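PDB 2GMU: putative pyridoxamine 5-phosphate-dependent dehydrase, WbdK from Escherichia coli O55:H7, which catalyses removal of the C3'-hydroxyl group from GDP-4-keto-6-deoxy-D-mannose by combined transamination and deoxygenation, a step in making the O-antigen sugar L-colitose. Local coordinates for residues A[93-98]-A[348-353]; A[85-90]-A[337-342]; A[215-220]-A[250-255]. All coordinates share one frame; numbering follows the deposited sequence.

How the contacts relate
Contacts 1 and 2 are neighbours, their centres about 12 Å apart, and they touch through Tyr94: its OH lies 3.0 Å from Pro86 O, and its ring stacks on Phe340. Both reach the PLP-glutamate adduct in chain D, contact 2 through Trp90 over the glutamate part, segment 93-98 through Thr93 OG1, 3.6 Å from the pyridine N1. Contact 3 is about 25 Å from contact 1 and 30 Å from contact 2, centre to centre, and holds the adduct in chain E. His217 and Trp219 of the second subunit pack against Trp90, and Asn250 and Arg252 of that subunit bind the chain D adduct.

Contact 1: residues A[93-98]-A[348-353]; sequences TYYPLQ and KYFDYT. With PDG (N-({3-hydroxy-2-methyl-5-[(phosphonooxy)methyl]pyridin-4-yl}methyl)-D-glutamic acid), chain D.
Gln98 in the last turn of helix 91-99 and Phe350 in the loop leading to strand 352-354 bring the two backbones closest, their CA atoms 5.7 Å apart. The helix is kinked at Pro96 and Leu97: proline has no amide hydrogen, and Leu97 N makes only a weak bond to Tyr94 O. Phe350 lays one ring face under Gln98 CB, which stands 3.7 Å from the ring centroid and 17° off the normal, a CH-pi contact. Its CZ reaches Tyr94 CB at 3.9 Å and the edge of the Tyr95 ring; a flat phenyl suits this place, giving a face to the Gln98 chain and an edge to the helix. Because Gln98 bends at chi2 (-90°), its methylenes rest on the phenyl while NE2 gives a weak bond to Tyr349 O at 3.3 Å; glutamine suits both neighbours. Away from this packing, Thr93 stands by the pyridine nitrogen of the bound adduct. Tyr95 OH bonds His217 O of the second subunit, and Tyr349 meets Phe71 of that subunit edge to face. Leu97 packs on strands 82-86 and 103-107, Pro96 on helix 58-71, and Asp351 and Thr353 pair with strand 103-107, at the sheet edge formed by strand 352-354.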
loop_
_atom_site.group_PDB
_atom_site.type_symbol
_atom_site.label_atom_id
_atom_site.label_comp_id
_atom_site.label_asym_id
_atom_site.label_seq_id
_atom_site.Cartn_x
_atom_site.Cartn_y
_atom_site.Cartn_z
ATOM N N THR A 93 5.420 -11.766 -4.784
ATOM C CA THR A 93 4.558 -12.898 -4.939
ATOM C C THR A 93 4.624 -13.692 -3.624
ATOM O O THR A 93 3.652 -14.288 -3.160
ATOM C CB THR A 93 5.079 -13.779 -6.085
ATOM O OG1 THR A 93 5.068 -13.067 -7.293
ATOM C CG2 THR A 93 4.249 -15.049 -6.185
ATOM N N TYR A 94 5.809 -13.684 -3.011
ATOM C CA TYR A 94 6.104 -14.432 -1.797
ATOM C C TYR A 94 5.832 -13.795 -0.449
ATOM O O TYR A 94 5.351 -14.457 0.472
ATOM C CB TYR A 94 7.576 -14.866 -1.804
ATOM C CG TYR A 94 7.995 -15.538 -3.090
ATOM C CD1 TYR A 94 7.573 -16.835 -3.392
ATOM C CD2 TYR A 94 8.827 -14.890 -4.002
ATOM C CE1 TYR A 94 7.949 -17.486 -4.569
ATOM C CE2 TYR A 94 9.220 -15.528 -5.180
ATOM C CZ TYR A 94 8.791 -16.825 -5.464
ATOM O OH TYR A 94 9.181 -17.447 -6.623
ATOM N N TYR A 95 6.217 -12.538 -0.297
ATOM C CA TYR A 95 6.081 -11.866 0.982
ATOM C C TYR A 95 4.738 -12.050 1.689
ATOM O O TYR A 95 4.669 -12.375 2.875
ATOM C CB TYR A 95 6.493 -10.379 0.914
ATOM C CG TYR A 95 7.903 -10.094 0.449
ATOM C CD1 TYR A 95 8.192 -8.899 -0.209
ATOM C CD2 TYR A 95 8.954 -10.979 0.680
ATOM C CE1 TYR A 95 9.482 -8.574 -0.625
ATOM C CE2 TYR A 95 10.252 -10.680 0.263
ATOM C CZ TYR A 95 10.516 -9.476 -0.385
ATOM O OH TYR A 95 11.792 -9.184 -0.780
ATOM N N PRO A 96 3.647 -11.806 0.982
ATOM C CA PRO A 96 2.349 -11.928 1.614
ATOM C C PRO A 96 2.123 -13.273 2.293
ATOM O O PRO A 96 1.473 -13.327 3.342
ATOM C CB PRO A 96 1.297 -11.640 0.538
ATOM C CG PRO A 96 2.052 -11.028 -0.627
ATOM C CD PRO A 96 3.504 -11.467 -0.461
ATOM N N LEU A 97 2.655 -14.347 1.695
ATOM C CA LEU A 97 2.524 -15.690 2.256
ATOM C C LEU A 97 3.179 -15.712 3.617
ATOM O O LEU A 97 2.666 -16.257 4.589
ATOM C CB LEU A 97 3.226 -16.745 1.382
ATOM C CG LEU A 97 2.844 -16.597 -0.080
ATOM C CD1 LEU A 97 3.413 -17.750 -0.885
ATOM C CD2 LEU A 97 1.326 -16.582 -0.206
ATOM N N GLN A 98 4.348 -15.095 3.660
ATOM C CA GLN A 98 5.103 -15.004 4.890
ATOM C C GLN A 98 4.361 -14.145 5.908
ATOM O O GLN A 98 4.212 -14.499 7.085
ATOM C CB GLN A 98 6.496 -14.418 4.639
ATOM C CG GLN A 98 7.384 -14.459 5.895
ATOM C CD GLN A 98 7.278 -13.213 6.755
ATOM O OE1 GLN A 98 6.960 -12.121 6.267
ATOM N NE2 GLN A 98 7.557 -13.377 8.046
ATOM N N LYS A 348 15.131 -16.582 5.849
ATOM C CA LYS A 348 15.213 -16.780 7.283
ATOM C C LYS A 348 13.875 -16.523 7.974
ATOM O O LYS A 348 13.563 -17.113 9.005
ATOM C CB LYS A 348 16.220 -15.812 7.881
ATOM C CG LYS A 348 17.424 -16.525 8.457
ATOM C CD LYS A 348 18.643 -15.623 8.611
ATOM C CE LYS A 348 19.954 -16.377 8.421
ATOM N NZ LYS A 348 20.922 -15.652 7.533
ATOM N N TYR A 349 13.090 -15.602 7.414
ATOM C CA TYR A 349 11.808 -15.199 7.966
ATOM C C TYR A 349 10.651 -16.111 7.615
ATOM O O TYR A 349 9.590 -16.013 8.231
ATOM C CB TYR A 349 11.458 -13.759 7.530
ATOM C CG TYR A 349 12.465 -12.731 7.990
ATOM C CD1 TYR A 349 13.421 -12.235 7.106
ATOM C CD2 TYR A 349 12.454 -12.249 9.300
ATOM C CE1 TYR A 349 14.350 -11.278 7.512
ATOM C CE2 TYR A 349 13.371 -11.284 9.718
ATOM C CZ TYR A 349 14.327 -10.804 8.823
ATOM O OH TYR A 349 15.243 -9.860 9.221
ATOM N N PHE A 350 10.869 -16.971 6.617
ATOM C CA PHE A 350 9.872 -17.893 6.107
ATOM C C PHE A 350 9.807 -19.255 6.787
ATOM O O PHE A 350 10.777 -19.779 7.320
ATOM C CB PHE A 350 10.138 -18.160 4.604
ATOM C CG PHE A 350 9.658 -17.068 3.670
ATOM C CD1 PHE A 350 10.347 -15.860 3.537
ATOM C CD2 PHE A 350 8.509 -17.253 2.899
ATOM C CE1 PHE A 350 9.896 -14.866 2.668
ATOM C CE2 PHE A 350 8.041 -16.273 2.022
ATOM C CZ PHE A 350 8.735 -15.068 1.917
ATOM N N ASP A 351 8.615 -19.830 6.708
ATOM C CA ASP A 351 8.294 -21.170 7.156
ATOM C C ASP A 351 8.133 -21.928 5.851
ATOM O O ASP A 351 7.029 -22.106 5.320
ATOM C CB ASP A 351 6.982 -21.228 7.964
ATOM C CG ASP A 351 6.616 -22.610 8.429
ATOM O OD1 ASP A 351 7.413 -23.532 8.508
ATOM O OD2 ASP A 351 5.346 -22.708 8.766
ATOM N N TYR A 352 9.267 -22.316 5.288
ATOM C CA TYR A 352 9.193 -22.963 4.007
ATOM C C TYR A 352 9.906 -24.283 3.900
ATOM O O TYR A 352 10.656 -24.700 4.778
ATOM C CB TYR A 352 9.768 -22.022 2.936
ATOM C CG TYR A 352 11.268 -22.010 2.963
ATOM C CD1 TYR A 352 11.990 -22.694 1.984
ATOM C CD2 TYR A 352 11.965 -21.339 3.968
ATOM C CE1 TYR A 352 13.385 -22.696 1.988
ATOM C CE2 TYR A 352 13.361 -21.328 3.987
ATOM C CZ TYR A 352 14.066 -22.011 2.995
ATOM O OH TYR A 352 15.437 -22.016 3.011
ATOM N N THR A 353 9.654 -24.905 2.758
ATOM C CA THR A 353 10.238 -26.164 2.379
ATOM C C THR A 353 10.387 -26.200 0.872
ATOM O O THR A 353 9.683 -25.498 0.143
ATOM C CB THR A 353 9.494 -27.402 2.938
ATOM O OG1 THR A 353 10.397 -28.483 3.070
ATOM C CG2 THR A 353 8.316 -27.801 2.054
HETATM N N1 PDG D . 4.293 -10.159 -9.183
HETATM C C2 PDG D . 5.037 -10.463 -10.234
HETATM C C2A PDG D . 5.169 -11.893 -10.690
HETATM C C3 PDG D . 5.701 -9.465 -10.919
HETATM O O3 PDG D . 6.466 -9.723 -12.003
HETATM C C4 PDG D . 5.562 -8.162 -10.484
HETATM C C4A PDG D . 6.292 -7.053 -11.279
HETATM C C5 PDG D . 4.805 -7.843 -9.342
HETATM C C6 PDG D . 4.140 -8.903 -8.754
HETATM C C5A PDG D . 4.617 -6.503 -9.049
HETATM O OP4 PDG D . 3.728 -5.573 -9.472
HETATM P P PDG D . 4.114 -4.100 -8.985
HETATM O OP1 PDG D . 5.463 -3.755 -9.492
HETATM O OP2 PDG D . 2.992 -3.129 -9.630
HETATM O OP3 PDG D . 4.081 -3.953 -7.369
HETATM N NA PDG D . 7.537 -6.730 -10.642
HETATM C CAA PDG D . 8.155 -5.530 -10.947
HETATM C CBA PDG D . 9.493 -5.105 -10.313
HETATM C CGA PDG D . 9.916 -3.757 -10.939
HETATM C CDA PDG D . 9.386 -2.565 -10.105
HETATM O OE1 PDG D . 8.259 -2.630 -9.484
HETATM O OE2 PDG D . 10.078 -1.490 -10.041
HETATM C CA PDG D . 7.488 -4.586 -11.945
HETATM O OA PDG D . 7.825 -4.632 -13.186
HETATM O OXT PDG D . 6.609 -3.755 -11.518
#

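Contact 2: residues A[85-90]-A[337-342]; sequences VPAVSW and TGNFLK. With PDG (N-({3-hydroxy-2-methyl-5-[(phosphonooxy)methyl]pyridin-4-yl}methyl)-D-glutamic acid), chain D.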
loop_
_atom_site.group_PDB
_atom_site.type_symbol
_atom_site.label_atom_id
_atom_site.label_comp_id
_atom_site.label_asym_id
_atom_site.label_seq_id
_atom_site.Cartn_x
_atom_site.Cartn_y
_atom_site.Cartn_z
ATOM N N VAL A 85 4.213 -22.794 -4.413
ATOM C CA VAL A 85 4.702 -21.750 -5.301
ATOM C C VAL A 85 5.922 -22.215 -6.107
ATOM O O VAL A 85 6.709 -23.047 -5.661
ATOM C CB VAL A 85 5.056 -20.480 -4.536
ATOM C CG1 VAL A 85 3.865 -20.087 -3.688
ATOM C CG2 VAL A 85 6.260 -20.730 -3.623
ATOM N N PRO A 86 6.091 -21.658 -7.302
ATOM C CA PRO A 86 7.230 -21.981 -8.133
ATOM C C PRO A 86 8.431 -21.229 -7.578
ATOM O O PRO A 86 8.260 -20.277 -6.814
ATOM C CB PRO A 86 6.921 -21.392 -9.499
ATOM C CG PRO A 86 5.832 -20.349 -9.288
ATOM C CD PRO A 86 5.172 -20.693 -7.964
ATOM N N ALA A 87 9.643 -21.630 -7.977
ATOM C CA ALA A 87 10.877 -21.013 -7.496
ATOM C C ALA A 87 11.282 -19.712 -8.189
ATOM O O ALA A 87 12.190 -19.010 -7.761
ATOM C CB ALA A 87 12.016 -22.026 -7.509
ATOM N N VAL A 88 10.612 -19.386 -9.279
ATOM C CA VAL A 88 10.938 -18.172 -9.985
ATOM C C VAL A 88 9.721 -17.278 -10.078
ATOM O O VAL A 88 8.658 -17.716 -10.524
ATOM C CB VAL A 88 11.539 -18.468 -11.351
ATOM C CG1 VAL A 88 11.882 -17.163 -12.052
ATOM C CG2 VAL A 88 12.787 -19.320 -11.151
ATOM N N SER A 89 9.908 -16.045 -9.605
ATOM C CA SER A 89 8.873 -15.027 -9.604
ATOM C C SER A 89 9.337 -13.754 -8.894
ATOM O O SER A 89 10.399 -13.696 -8.274
ATOM C CB SER A 89 7.565 -15.565 -9.014
ATOM O OG SER A 89 6.597 -14.532 -8.983
ATOM N N TRP A 90 8.515 -12.722 -8.950
ATOM C CA TRP A 90 8.834 -11.486 -8.270
ATOM C C TRP A 90 8.755 -11.676 -6.739
ATOM O O TRP A 90 8.047 -12.543 -6.230
ATOM C CB TRP A 90 7.999 -10.303 -8.801
ATOM C CG TRP A 90 8.447 -8.987 -8.234
ATOM C CD1 TRP A 90 7.761 -8.202 -7.359
ATOM C CD2 TRP A 90 9.676 -8.310 -8.513
ATOM N NE1 TRP A 90 8.482 -7.067 -7.073
ATOM C CE2 TRP A 90 9.673 -7.112 -7.752
ATOM C CE3 TRP A 90 10.778 -8.601 -9.322
ATOM C CZ2 TRP A 90 10.757 -6.227 -7.768
ATOM C CZ3 TRP A 90 11.839 -7.712 -9.352
ATOM C CH2 TRP A 90 11.829 -6.541 -8.583
ATOM N N THR A 337 13.756 -12.351 -11.186
ATOM C CA THR A 337 14.696 -12.311 -10.070
ATOM C C THR A 337 15.693 -13.463 -10.062
ATOM O O THR A 337 16.637 -13.478 -9.268
ATOM C CB THR A 337 13.912 -12.399 -8.741
ATOM O OG1 THR A 337 13.401 -13.720 -8.548
ATOM C CG2 THR A 337 12.783 -11.373 -8.735
ATOM N N GLY A 338 15.457 -14.444 -10.926
ATOM C CA GLY A 338 16.293 -15.624 -10.986
ATOM C C GLY A 338 15.764 -16.599 -9.942
ATOM O O GLY A 338 14.573 -16.602 -9.602
ATOM N N ASN A 339 16.645 -17.420 -9.407
ATOM C CA ASN A 339 16.197 -18.362 -8.406
ATOM C C ASN A 339 15.982 -17.657 -7.072
ATOM O O ASN A 339 16.926 -17.294 -6.383
ATOM C CB ASN A 339 17.160 -19.554 -8.324
ATOM C CG ASN A 339 16.866 -20.437 -7.156
ATOM O OD1 ASN A 339 15.711 -20.574 -6.764
ATOM N ND2 ASN A 339 17.920 -21.008 -6.586
ATOM N N PHE A 340 14.720 -17.420 -6.729
ATOM C CA PHE A 340 14.366 -16.741 -5.484
ATOM C C PHE A 340 15.022 -17.362 -4.265
ATOM O O PHE A 340 15.396 -16.684 -3.304
ATOM C CB PHE A 340 12.835 -16.670 -5.257
ATOM C CG PHE A 340 12.461 -15.741 -4.122
ATOM C CD1 PHE A 340 12.560 -14.352 -4.243
ATOM C CD2 PHE A 340 12.004 -16.265 -2.910
ATOM C CE1 PHE A 340 12.222 -13.500 -3.187
ATOM C CE2 PHE A 340 11.645 -15.434 -1.846
ATOM C CZ PHE A 340 11.756 -14.047 -1.990
ATOM N N LEU A 341 15.147 -18.679 -4.308
ATOM C CA LEU A 341 15.727 -19.425 -3.206
ATOM C C LEU A 341 17.150 -19.059 -2.856
ATOM O O LEU A 341 17.681 -19.476 -1.833
ATOM C CB LEU A 341 15.512 -20.928 -3.336
ATOM C CG LEU A 341 14.035 -21.249 -3.145
ATOM C CD1 LEU A 341 13.609 -22.334 -4.129
ATOM C CD2 LEU A 341 13.757 -21.652 -1.697
ATOM N N LYS A 342 17.775 -18.265 -3.706
ATOM C CA LYS A 342 19.130 -17.857 -3.422
ATOM C C LYS A 342 19.129 -16.775 -2.352
ATOM O O LYS A 342 20.166 -16.477 -1.742
ATOM C CB LYS A 342 19.802 -17.348 -4.678
ATOM C CG LYS A 342 19.186 -16.051 -5.181
ATOM C CD LYS A 342 19.648 -15.670 -6.586
ATOM C CE LYS A 342 18.736 -14.661 -7.276
ATOM N NZ LYS A 342 19.423 -13.815 -8.267
HETATM N N1 PDG D . 4.293 -10.159 -9.183
HETATM C C2 PDG D . 5.037 -10.463 -10.234
HETATM C C2A PDG D . 5.169 -11.893 -10.690
HETATM C C3 PDG D . 5.701 -9.465 -10.919
HETATM O O3 PDG D . 6.466 -9.723 -12.003
HETATM C C4 PDG D . 5.562 -8.162 -10.484
HETATM C C4A PDG D . 6.292 -7.053 -11.279
HETATM C C5 PDG D . 4.805 -7.843 -9.342
HETATM C C6 PDG D . 4.140 -8.903 -8.754
HETATM C C5A PDG D . 4.617 -6.503 -9.049
HETATM O OP4 PDG D . 3.728 -5.573 -9.472
HETATM P P PDG D . 4.114 -4.100 -8.985
HETATM O OP1 PDG D . 5.463 -3.755 -9.492
HETATM O OP2 PDG D . 2.992 -3.129 -9.630
HETATM O OP3 PDG D . 4.081 -3.953 -7.369
HETATM N NA PDG D . 7.537 -6.730 -10.642
HETATM C CAA PDG D . 8.155 -5.530 -10.947
HETATM C CBA PDG D . 9.493 -5.105 -10.313
HETATM C CGA PDG D . 9.916 -3.757 -10.939
HETATM C CDA PDG D . 9.386 -2.565 -10.105
HETATM O OE1 PDG D . 8.259 -2.630 -9.484
HETATM O OE2 PDG D . 10.078 -1.490 -10.041
HETATM C CA PDG D . 7.488 -4.586 -11.945
HETATM O OA PDG D . 7.825 -4.632 -13.186
HETATM O OXT PDG D . 6.609 -3.755 -11.518
#
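Trp90 is caught between ligand and loop: the PLP-glutamate adduct lies over one face of its indole, with ligand CBA as near as 3.1 Å to Trp90 CZ2, while Thr337 CG2 approaches obliquely from the other side, within 3.5 Å of Trp90 CE3. A broad, flat indole suits this place, since it can cover the CBA methylene and still touch the protein. Trp90 CB lies 3.2 Å from the pyridine C3 of the ligand, so the residue meets both parts of the adduct. With CG anti to the backbone N (chi1 -172°), the indole extends from the loop beneath the adduct's amine nitrogen. Thr337 uses both branches, its methyl against Trp90 and its hydroxyl in a 3.0 Å bond from OG1 to Ser89 O, the donor tilted 33° from the carbonyl plane. Further along, Phe340 N donates to Ala87 O at 3.2 Å, so two carbonyls of the loop 87-90 are held by the opposing loop. Gly338, whose phi is 85°, lets the chain turn between these bonds, and its carbonyl oxygen meets both methyls of Val88. Asn339 OD1 accepts from Leu341 N to form an Asx turn at the start of the 3-10 segment 340-342. Small Ala87 allows Leu341 CD1 to approach its CB to 3.7 Å. Ser89 OG bonds Thr93 OG1. Phe244 of the second subunit meets Trp90 edge to face. Helix 359-367 covers Ala87, Val88 and Asn339, Leu341 reaches strand 103-107, and the loop 87-90 joins strand 82-86 to helix 91-99, with loop 337-342 packed along it.

Contact 3: residues A[215-220]-A[250-255]; sequences RAHGWT and NVRPLE. With PDG (N-({3-hydroxy-2-methyl-5-[(phosphonooxy)methyl]pyridin-4-yl}methyl)-D-glutamic acid), chain E.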
loop_
_atom_site.group_PDB
_atom_site.type_symbol
_atom_site.label_atom_id
_atom_site.label_comp_id
_atom_site.label_asym_id
_atom_site.label_seq_id
_atom_site.Cartn_x
_atom_site.Cartn_y
_atom_site.Cartn_z
ATOM N N ARG A 215 -9.325 -2.931 1.244
ATOM C CA ARG A 215 -8.576 -2.018 0.396
ATOM C C ARG A 215 -8.578 -0.643 1.027
ATOM O O ARG A 215 -7.654 0.173 0.891
ATOM C CB ARG A 215 -9.261 -1.878 -0.965
ATOM C CG ARG A 215 -8.757 -0.690 -1.795
ATOM C CD ARG A 215 -9.256 -0.681 -3.243
ATOM N NE ARG A 215 -10.699 -0.422 -3.319
ATOM C CZ ARG A 215 -11.415 -0.235 -4.437
ATOM N NH1 ARG A 215 -10.898 -0.274 -5.670
ATOM N NH2 ARG A 215 -12.721 -0.017 -4.315
ATOM N N ALA A 216 -9.686 -0.392 1.713
ATOM C CA ALA A 216 -9.865 0.901 2.314
ATOM C C ALA A 216 -10.375 0.894 3.725
ATOM O O ALA A 216 -11.583 0.953 3.941
ATOM C CB ALA A 216 -10.827 1.720 1.474
ATOM N N HIS A 217 -9.416 0.860 4.646
ATOM C CA HIS A 217 -9.650 0.957 6.062
ATOM C C HIS A 217 -10.490 -0.125 6.724
ATOM O O HIS A 217 -10.783 -0.018 7.915
ATOM C CB HIS A 217 -10.153 2.380 6.410
ATOM C CG HIS A 217 -9.330 3.488 5.794
ATOM N ND1 HIS A 217 -8.043 3.784 6.229
ATOM C CD2 HIS A 217 -9.629 4.362 4.787
ATOM C CE1 HIS A 217 -7.600 4.802 5.498
ATOM N NE2 HIS A 217 -8.531 5.175 4.621
ATOM N N GLY A 218 -10.871 -1.181 6.011
ATOM C CA GLY A 218 -11.678 -2.201 6.671
ATOM C C GLY A 218 -13.038 -1.625 7.083
ATOM O O GLY A 218 -13.664 -2.040 8.060
ATOM N N TRP A 219 -13.492 -0.643 6.307
ATOM C CA TRP A 219 -14.761 0.014 6.543
ATOM C C TRP A 219 -15.854 -0.508 5.616
ATOM O O TRP A 219 -15.615 -1.389 4.781
ATOM C CB TRP A 219 -14.636 1.553 6.491
ATOM C CG TRP A 219 -14.377 2.142 5.132
ATOM C CD1 TRP A 219 -14.559 1.555 3.908
ATOM C CD2 TRP A 219 -13.888 3.460 4.875
ATOM N NE1 TRP A 219 -14.220 2.419 2.907
ATOM C CE2 TRP A 219 -13.823 3.606 3.472
ATOM C CE3 TRP A 219 -13.537 4.528 5.698
ATOM C CZ2 TRP A 219 -13.375 4.798 2.886
ATOM C CZ3 TRP A 219 -13.121 5.705 5.122
ATOM C CH2 TRP A 219 -13.033 5.837 3.729
ATOM N N THR A 220 -17.047 0.072 5.745
ATOM C CA THR A 220 -18.205 -0.340 4.961
ATOM C C THR A 220 -18.628 0.608 3.848
ATOM O O THR A 220 -19.533 0.287 3.072
ATOM C CB THR A 220 -19.415 -0.579 5.890
ATOM O OG1 THR A 220 -19.796 0.638 6.498
ATOM C CG2 THR A 220 -19.085 -1.595 6.979
ATOM N N ASN A 250 -4.923 0.581 3.567
ATOM C CA ASN A 250 -5.292 1.693 2.721
ATOM C C ASN A 250 -4.394 1.511 1.526
ATOM O O ASN A 250 -3.223 1.890 1.574
ATOM C CB ASN A 250 -5.184 3.133 3.265
ATOM C CG ASN A 250 -5.395 4.175 2.163
ATOM O OD1 ASN A 250 -5.815 3.847 1.040
ATOM N ND2 ASN A 250 -5.091 5.439 2.451
ATOM N N VAL A 251 -4.928 0.868 0.493
ATOM C CA VAL A 251 -4.150 0.638 -0.705
ATOM C C VAL A 251 -4.919 1.101 -1.915
ATOM O O VAL A 251 -4.850 0.522 -2.999
ATOM C CB VAL A 251 -3.634 -0.787 -0.863
ATOM C CG1 VAL A 251 -2.676 -1.122 0.278
ATOM C CG2 VAL A 251 -4.783 -1.787 -0.891
ATOM N N ARG A 252 -5.667 2.170 -1.695
ATOM C CA ARG A 252 -6.461 2.719 -2.762
ATOM C C ARG A 252 -5.582 3.255 -3.867
ATOM O O ARG A 252 -4.494 3.765 -3.618
ATOM C CB ARG A 252 -7.291 3.881 -2.251
ATOM C CG ARG A 252 -8.481 3.460 -1.409
ATOM C CD ARG A 252 -9.240 4.678 -0.897
ATOM N NE ARG A 252 -8.354 5.644 -0.255
ATOM C CZ ARG A 252 -8.704 6.431 0.758
ATOM N NH1 ARG A 252 -9.924 6.414 1.286
ATOM N NH2 ARG A 252 -7.797 7.259 1.260
ATOM N N PRO A 253 -6.068 3.168 -5.089
ATOM C CA PRO A 253 -5.317 3.725 -6.181
ATOM C C PRO A 253 -5.773 5.178 -6.314
ATOM O O PRO A 253 -6.798 5.595 -5.761
ATOM C CB PRO A 253 -5.800 2.982 -7.429
ATOM C CG PRO A 253 -7.223 2.556 -7.100
ATOM C CD PRO A 253 -7.360 2.621 -5.583
ATOM N N LEU A 254 -5.018 5.959 -7.060
ATOM C CA LEU A 254 -5.392 7.341 -7.274
ATOM C C LEU A 254 -6.416 7.430 -8.386
ATOM O O LEU A 254 -6.389 6.645 -9.351
ATOM C CB LEU A 254 -4.166 8.208 -7.607
ATOM C CG LEU A 254 -3.258 8.406 -6.393
ATOM C CD1 LEU A 254 -2.071 9.277 -6.778
ATOM C CD2 LEU A 254 -4.036 9.078 -5.266
ATOM N N GLU A 255 -7.322 8.386 -8.262
ATOM C CA GLU A 255 -8.310 8.526 -9.305
ATOM C C GLU A 255 -7.666 8.638 -10.692
ATOM O O GLU A 255 -8.200 8.164 -11.699
ATOM C CB GLU A 255 -9.281 9.673 -9.017
ATOM C CG GLU A 255 -10.326 9.804 -10.133
ATOM C CD GLU A 255 -11.519 8.924 -9.922
ATOM O OE1 GLU A 255 -11.455 7.838 -9.379
ATOM O OE2 GLU A 255 -12.623 9.455 -10.392
HETATM N N1 PDG E . -4.021 7.445 11.568
HETATM C C2 PDG E . -4.845 8.367 12.059
HETATM C C2A PDG E . -4.925 8.627 13.538
HETATM C C3 PDG E . -5.641 9.109 11.206
HETATM O O3 PDG E . -6.497 10.052 11.653
HETATM C C4 PDG E . -5.549 8.889 9.854
HETATM C C4A PDG E . -6.419 9.751 8.928
HETATM C C5 PDG E . -4.704 7.902 9.330
HETATM C C6 PDG E . -3.918 7.214 10.243
HETATM C C5A PDG E . -4.606 7.835 7.927
HETATM O OP4 PDG E . -3.793 8.313 6.953
HETATM P P PDG E . -4.354 7.972 5.480
HETATM O OP1 PDG E . -5.702 8.522 5.270
HETATM O OP2 PDG E . -3.343 8.639 4.419
HETATM O OP3 PDG E . -4.387 6.371 5.256
HETATM N NA PDG E . -7.556 9.002 8.530
HETATM C CAA PDG E . -8.172 9.311 7.393
HETATM C CBA PDG E . -9.400 8.500 6.937
HETATM C CGA PDG E . -10.012 9.132 5.678
HETATM C CDA PDG E . -9.475 8.440 4.411
HETATM O OE1 PDG E . -8.248 8.074 4.338
HETATM O OE2 PDG E . -10.272 8.238 3.424
HETATM C CA PDG E . -7.639 10.487 6.548
HETATM O OA PDG E . -6.410 10.509 6.176
HETATM O OXT PDG E . -8.417 11.453 6.233
#
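Arg215 and Arg252, which the contact buries most, cross at about a right angle with their CG methylenes 4.2 Å apart, and their charged ends go to different partners. The Arg215 guanidinium forms a salt bridge with Glu40 and bonds Met54 O, whereas that of Arg252 reaches the ligand. Long arginine chains suit both places, since their methylenes pack together, those of Arg252 also against Ala216 CB, while the charge is delivered further on. The backbones join in a single bridge of Ala216 with Asn250, where Val251 N donates to Arg215 O at 2.8 Å. Arg252 is further set by an Asx turn, Asn250 OD1 accepting from Arg252 N at 3.2 Å. A bend at chi3 (-51°) turns its guanidinium to the side-chain carboxylate (OE1, OE2) of the adduct's glutamate part, where NH1 gives a straight in-plane bond to OE2 at 2.8 Å, and NH2 bonds OE1 and, weakly, OE2. His217 NE2 lies over one face of the guanidinium, the ring turned 83° to that plane, and gives ligand OE1 a weak bond at 2.9 Å. His217 and Gly218, both with positive phi, are the corners of a type I' turn. Asn250, its CB against His217 CE1, donates from ND2 to ligand OP3 at 3.0 Å. Glu196 of the second subunit meets both Asn250 ND2 and Arg252 NE, probably helping to fix the guanidinium's rotation. His217 and Arg252 probably bind the amino donor L-glutamate and Asn250 the cofactor phosphate, completing a site otherwise built by Gly58, Ser59, Ser185 and His190 of the second subunit, as in the shared PLP sites of this aminotransferase family's dimers.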